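Local coordinates for SusD family protein (Bacteroides uniformis, PDB 7KV1) that probably binds beta-glucan at the surface of this gut bacterium, as a SusD-like glycan-binding protein with a tetratricopeptide-repeat helical scaffold, at residues M235-M240 with L254-E259; E195-I200 with E247-K252. All coordinates share one frame; numbering follows the deposited sequence.

Interaction 1 of 2, residues M235-M240 with L254-E259. With EDO (1,2-ethanediol), chain D.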
loop_
_atom_site.group_PDB
_atom_site.type_symbol
_atom_site.label_atom_id
_atom_site.label_comp_id
_atom_site.label_asym_id
_atom_site.label_seq_id
_atom_site.Cartn_x
_atom_site.Cartn_y
_atom_site.Cartn_z
ATOM N N MET A 235 11.048 3.292 5.134
ATOM C CA MET A 235 10.201 2.259 4.487
ATOM C C MET A 235 9.848 2.717 3.067
ATOM O O MET A 235 9.849 1.898 2.158
ATOM C CB MET A 235 8.963 1.977 5.346
ATOM C CG MET A 235 9.341 1.324 6.692
ATOM S SD MET A 235 10.207 -0.288 6.505
ATOM C CE MET A 235 8.902 -1.359 5.910
ATOM N N VAL A 236 9.579 3.994 2.867
ATOM C CA VAL A 236 9.314 4.519 1.495
ATOM C C VAL A 236 10.599 4.360 0.675
ATOM O O VAL A 236 10.553 3.915 -0.504
ATOM C CB VAL A 236 8.832 5.979 1.523
ATOM C CG1 VAL A 236 8.717 6.508 0.098
ATOM C CG2 VAL A 236 7.502 6.119 2.248
ATOM N N TYR A 237 11.733 4.693 1.289
ATOM C CA TYR A 237 13.053 4.641 0.613
ATOM C C TYR A 237 13.267 3.203 0.114
ATOM O O TYR A 237 13.548 3.026 -1.061
ATOM C CB TYR A 237 14.172 5.124 1.538
ATOM C CG TYR A 237 15.519 5.210 0.873
ATOM C CD1 TYR A 237 15.875 6.346 0.170
ATOM C CD2 TYR A 237 16.413 4.159 0.893
ATOM C CE1 TYR A 237 17.095 6.463 -0.453
ATOM C CE2 TYR A 237 17.641 4.257 0.277
ATOM C CZ TYR A 237 18.004 5.431 -0.356
ATOM O OH TYR A 237 19.205 5.548 -0.981
ATOM N N ALA A 238 13.132 2.218 1.007
ATOM C CA ALA A 238 13.326 0.792 0.702
ATOM C C ALA A 238 12.343 0.406 -0.399
ATOM O O ALA A 238 12.758 -0.211 -1.363
ATOM C CB ALA A 238 13.140 -0.049 1.933
ATOM N N GLU A 239 11.080 0.774 -0.242
ATOM C CA GLU A 239 10.021 0.442 -1.211
ATOM C C GLU A 239 10.412 0.945 -2.592
ATOM O O GLU A 239 10.336 0.159 -3.554
ATOM C CB GLU A 239 8.693 1.075 -0.784
ATOM C CG GLU A 239 7.598 0.823 -1.803
ATOM C CD GLU A 239 6.261 1.317 -1.329
ATOM O OE1 GLU A 239 5.903 1.003 -0.155
ATOM O OE2 GLU A 239 5.599 2.008 -2.121
ATOM N N MET A 240 10.825 2.206 -2.692
ATOM C CA MET A 240 11.113 2.795 -4.010
ATOM C C MET A 240 12.362 2.157 -4.611
ATOM O O MET A 240 12.351 1.844 -5.820
ATOM C CB MET A 240 11.308 4.303 -3.881
ATOM C CG MET A 240 10.017 4.994 -3.582
ATOM S SD MET A 240 10.162 6.800 -3.619
ATOM C CE MET A 240 10.956 7.099 -5.201
ATOM N N LEU A 254 19.334 -1.105 2.970
ATOM C CA LEU A 254 19.614 -2.147 4.001
ATOM C C LEU A 254 20.025 -1.480 5.303
ATOM O O LEU A 254 19.467 -1.816 6.339
ATOM C CB LEU A 254 20.716 -3.056 3.486
ATOM C CG LEU A 254 21.127 -4.196 4.409
ATOM C CD1 LEU A 254 19.888 -4.925 4.921
ATOM C CD2 LEU A 254 22.045 -5.139 3.639
ATOM N N GLY A 255 20.940 -0.519 5.230
ATOM C CA GLY A 255 21.370 0.285 6.393
ATOM C C GLY A 255 20.173 0.866 7.118
ATOM O O GLY A 255 20.093 0.716 8.351
ATOM N N TYR A 256 19.212 1.435 6.401
ATOM C CA TYR A 256 18.028 2.065 7.038
ATOM C C TYR A 256 17.171 0.999 7.709
ATOM O O TYR A 256 16.695 1.246 8.826
ATOM C CB TYR A 256 17.221 2.885 6.041
ATOM C CG TYR A 256 17.925 4.102 5.490
ATOM C CD1 TYR A 256 18.751 4.874 6.287
ATOM C CD2 TYR A 256 17.762 4.502 4.176
ATOM C CE1 TYR A 256 19.410 5.990 5.803
ATOM C CE2 TYR A 256 18.377 5.646 3.686
ATOM C CZ TYR A 256 19.206 6.398 4.499
ATOM O OH TYR A 256 19.854 7.522 4.036
ATOM N N MET A 257 16.964 -0.140 7.040
ATOM C CA MET A 257 16.214 -1.274 7.627
ATOM C C MET A 257 16.924 -1.745 8.910
ATOM O O MET A 257 16.222 -1.899 9.921
ATOM C CB MET A 257 16.034 -2.422 6.637
ATOM C CG MET A 257 15.284 -2.014 5.393
ATOM S SD MET A 257 13.608 -1.450 5.659
ATOM C CE MET A 257 13.813 0.326 5.821
ATOM N N LYS A 258 18.251 -1.906 8.898
ATOM C CA LYS A 258 19.029 -2.340 10.096
ATOM C C LYS A 258 18.960 -1.310 11.224
ATOM O O LYS A 258 18.984 -1.745 12.375
ATOM C CB LYS A 258 20.476 -2.649 9.721
ATOM C CG LYS A 258 20.589 -3.982 9.006
ATOM C CD LYS A 258 21.892 -4.197 8.294
ATOM C CE LYS A 258 23.046 -4.538 9.205
ATOM N NZ LYS A 258 24.201 -4.863 8.338
ATOM N N GLU A 259 18.838 -0.010 10.936
ATOM C CA GLU A 259 18.595 0.975 12.023
ATOM C C GLU A 259 17.273 0.633 12.718
ATOM O O GLU A 259 17.204 0.811 13.915
ATOM C CB GLU A 259 18.459 2.419 11.540
ATOM C CG GLU A 259 19.694 2.961 10.872
ATOM C CD GLU A 259 19.544 4.433 10.495
ATOM O OE1 GLU A 259 18.993 5.211 11.307
ATOM O OE2 GLU A 259 19.965 4.780 9.372
HETATM C C1 EDO D . 2.438 3.075 -3.877
HETATM O O1 EDO D . 1.532 4.054 -3.390
HETATM C C2 EDO D . 2.527 1.887 -2.997
HETATM O O2 EDO D . 3.027 2.216 -1.702
#
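Tyr256 drives the edge of its ring, led by CD2 and CE2, against one face of Tyr237, and this T-shaped pair carries one half of the contact between two helix segments running in opposite senses, their axes at 145°. The ring planes stand 82° apart with centroids 5.1 Å from each other. CE2 of Tyr256 lies over the rim of the Tyr237 ring and not its middle; the closest carbons are CD2 of Tyr237 and CD2 of Tyr256, at 3.6 Å. Tyr237 reaches across because its CG is anti to the backbone N (chi1 -175°), while its hydroxyl is hydrogen-bonded to Glu197.

The other half is built from sulfur and methyl groups. Met257 folds back at chi2 and chi3, which brings SD and CE beside the opposing helix: its SD lies 3.7 Å from Met235 SD, the two side chains crossing at about a right angle, and both its SD and its CE lie 4.0 Å from Ala238 CB. The axes of the short segments approach to 9.4 Å. Met235, Ala238 and Met257 are buried, whereas Tyr256, on the looser side, is partly exposed. On the far flank of 235-240, Glu239 OE2 accepts a hydrogen bond of 2.6 Å from O2 of a 1,2-ethanediol, probably a crystallisation additive.

The pair of antiparallel helices, 230-244 and 250-262, is consistent with the tetratricopeptide-like scaffold of SusD proteins; helix 408-420 covers the methionines through Asn414, and helix 185-201 meets both tyrosines.

Interaction 2 of 2, residues E195-I200 with E247-K252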
loop_
_atom_site.group_PDB
_atom_site.type_symbol
_atom_site.label_atom_id
_atom_site.label_comp_id
_atom_site.label_asym_id
_atom_site.label_seq_id
_atom_site.Cartn_x
_atom_site.Cartn_y
_atom_site.Cartn_z
ATOM N N GLU A 195 14.920 13.640 -3.694
ATOM C CA GLU A 195 14.115 14.453 -2.761
ATOM C C GLU A 195 14.046 13.707 -1.418
ATOM O O GLU A 195 14.308 14.340 -0.340
ATOM C CB GLU A 195 12.779 14.821 -3.429
ATOM C CG GLU A 195 11.753 15.509 -2.538
ATOM C CD GLU A 195 12.095 16.908 -2.008
ATOM O OE1 GLU A 195 13.193 17.393 -2.288
ATOM O OE2 GLU A 195 11.279 17.485 -1.266
ATOM N N LEU A 196 13.812 12.397 -1.441
ATOM C CA LEU A 196 13.655 11.606 -0.195
ATOM C C LEU A 196 15.005 11.548 0.537
ATOM O O LEU A 196 15.027 11.677 1.753
ATOM C CB LEU A 196 13.130 10.216 -0.550
ATOM C CG LEU A 196 12.826 9.313 0.639
ATOM C CD1 LEU A 196 11.973 10.017 1.670
ATOM C CD2 LEU A 196 12.176 8.015 0.149
ATOM N N GLU A 197 16.097 11.373 -0.190
ATOM C CA GLU A 197 17.459 11.417 0.389
ATOM C C GLU A 197 17.692 12.757 1.109
ATOM O O GLU A 197 18.152 12.733 2.254
ATOM C CB GLU A 197 18.461 11.102 -0.704
ATOM C CG GLU A 197 18.503 9.607 -0.987
ATOM C CD GLU A 197 19.474 9.184 -2.055
ATOM O OE1 GLU A 197 19.826 10.054 -2.868
ATOM O OE2 GLU A 197 19.850 7.981 -2.102
ATOM N N ALA A 198 17.349 13.885 0.501
ATOM C CA ALA A 198 17.445 15.210 1.168
ATOM C C ALA A 198 16.591 15.234 2.440
ATOM O O ALA A 198 17.077 15.720 3.501
ATOM C CB ALA A 198 17.096 16.331 0.218
ATOM N N VAL A 199 15.377 14.713 2.398
ATOM C CA VAL A 199 14.516 14.689 3.611
ATOM C C VAL A 199 15.187 13.829 4.695
ATOM O O VAL A 199 15.302 14.275 5.849
ATOM C CB VAL A 199 13.093 14.217 3.272
ATOM C CG1 VAL A 199 12.292 13.857 4.511
ATOM C CG2 VAL A 199 12.369 15.263 2.437
ATOM N N ILE A 200 15.613 12.627 4.352
ATOM C CA ILE A 200 16.211 11.670 5.330
ATOM C C ILE A 200 17.521 12.265 5.905
ATOM O O ILE A 200 17.721 12.239 7.163
ATOM C CB ILE A 200 16.391 10.295 4.646
ATOM C CG1 ILE A 200 15.030 9.619 4.478
ATOM C CG2 ILE A 200 17.389 9.419 5.404
ATOM C CD1 ILE A 200 15.042 8.387 3.591
ATOM N N GLU A 247 20.047 -1.154 -7.830
ATOM C CA GLU A 247 21.139 -1.846 -7.090
ATOM C C GLU A 247 22.085 -0.844 -6.422
ATOM O O GLU A 247 22.576 -1.155 -5.346
ATOM C CB GLU A 247 21.955 -2.700 -8.037
ATOM C CG GLU A 247 21.151 -3.758 -8.744
ATOM C CD GLU A 247 22.059 -4.555 -9.651
ATOM O OE1 GLU A 247 23.123 -4.993 -9.139
ATOM O OE2 GLU A 247 21.749 -4.654 -10.864
ATOM N N SER A 248 22.324 0.312 -7.034
ATOM C CA SER A 248 23.219 1.361 -6.485
ATOM C C SER A 248 22.762 1.763 -5.085
ATOM O O SER A 248 23.615 2.245 -4.314
ATOM C CB SER A 248 23.362 2.567 -7.387
ATOM O OG SER A 248 22.248 3.416 -7.263
ATOM N N ARG A 249 21.500 1.549 -4.732
ATOM C CA ARG A 249 20.993 2.021 -3.413
ATOM C C ARG A 249 20.608 0.879 -2.470
ATOM O O ARG A 249 20.092 1.210 -1.391
ATOM C CB ARG A 249 19.839 2.991 -3.665
ATOM C CG ARG A 249 20.319 4.383 -4.061
ATOM C CD ARG A 249 19.150 5.316 -4.262
ATOM N NE ARG A 249 19.504 6.716 -4.539
ATOM C CZ ARG A 249 19.583 7.288 -5.750
ATOM N NH1 ARG A 249 19.373 6.594 -6.855
ATOM N NH2 ARG A 249 19.816 8.590 -5.842
ATOM N N PHE A 250 20.863 -0.391 -2.810
ATOM C CA PHE A 250 20.448 -1.548 -1.979
ATOM C C PHE A 250 21.137 -1.485 -0.610
ATOM O O PHE A 250 20.485 -1.653 0.408
ATOM C CB PHE A 250 20.723 -2.890 -2.656
ATOM C CG PHE A 250 19.781 -3.280 -3.763
ATOM C CD1 PHE A 250 18.717 -2.474 -4.146
ATOM C CD2 PHE A 250 19.983 -4.464 -4.441
ATOM C CE1 PHE A 250 17.882 -2.838 -5.185
ATOM C CE2 PHE A 250 19.147 -4.833 -5.486
ATOM C CZ PHE A 250 18.105 -4.010 -5.869
ATOM N N SER A 251 22.451 -1.262 -0.580
ATOM C CA SER A 251 23.224 -1.181 0.690
ATOM C C SER A 251 22.701 -0.054 1.593
ATOM O O SER A 251 22.601 -0.243 2.812
ATOM C CB SER A 251 24.696 -1.021 0.394
ATOM O OG SER A 251 25.149 -2.207 -0.252
ATOM N N LYS A 252 22.429 1.120 1.046
ATOM C CA LYS A 252 21.892 2.226 1.863
ATOM C C LYS A 252 20.512 1.820 2.391
ATOM O O LYS A 252 20.240 2.052 3.573
ATOM C CB LYS A 252 21.845 3.487 1.013
ATOM C CG LYS A 252 21.607 4.772 1.761
ATOM C CD LYS A 252 22.071 5.949 0.922
ATOM C CE LYS A 252 21.470 7.256 1.365
ATOM N NZ LYS A 252 21.759 8.330 0.389
#
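Glu197 and Arg249 meet through a two-pronged salt bridge, which Lys252 joins from the first turn of helix 250-262. Arg249, at the N-cap position of that helix, can be followed outward from CB, which points toward helix 185-201. CG comes to 4.1 Å from Glu197 OE2 and CD to 3.5 Å, the extended chain running up to the carboxylate. NE then makes the strong bond, 2.8 Å to Glu197 OE2 with an N-H...O angle of 165°. The oxygen lies in the guanidinium plane, but NE stands 45° out of the carboxylate plane, and the two flat groups are turned 47° against each other. This twist accompanies an uneven grip: NH2 reaches Glu197 OE1 only weakly, at 3.3 Å, while NH1 turns to a salt bridge with Asp246.

Lys252, its CG anti to the backbone N and its chain extended, sets NZ 3.2 Å from the same Glu197 OE2, a weak bond. Tyr237 OH is hydrogen-bonded to this oxygen too, so three groups converge on OE2, and the two positive neighbours would be expected to favour the charged carboxylate. Were Arg249 shortened to an alanine, Glu197 would probably keep only the weak Lys252 bond as a charged mate, and Asp246 would lose its guanidinium partner.

The network lies near the surface, bridging helix 185-201 to the start of helix 250-262; helix 230-244 contributes Tyr237 and Val241 against Arg249, and helix 138-162 packs against Leu196 and Val199.

How the interactions relate
Followed from the N terminus, the chain passes first through 195-200 on helix 185-201, then 235-240 on helix 230-244, then 247-252 and 254-259, which lead into and along helix 250-262. Interaction 2 closes the longer loop, with 46 residues between its segments; interaction 1 closes a short one of 13, essentially a helical hairpin. The segments alternate, so the two loops cross and do not nest. Their centres are 8 Å apart, and they touch through Tyr237 and again where Tyr256 OH packs 3.4 Å from Ile200 CG2. Together they tie three consecutive helices into one block, an apolar contact joining the last two and a charged one linking the first to the third.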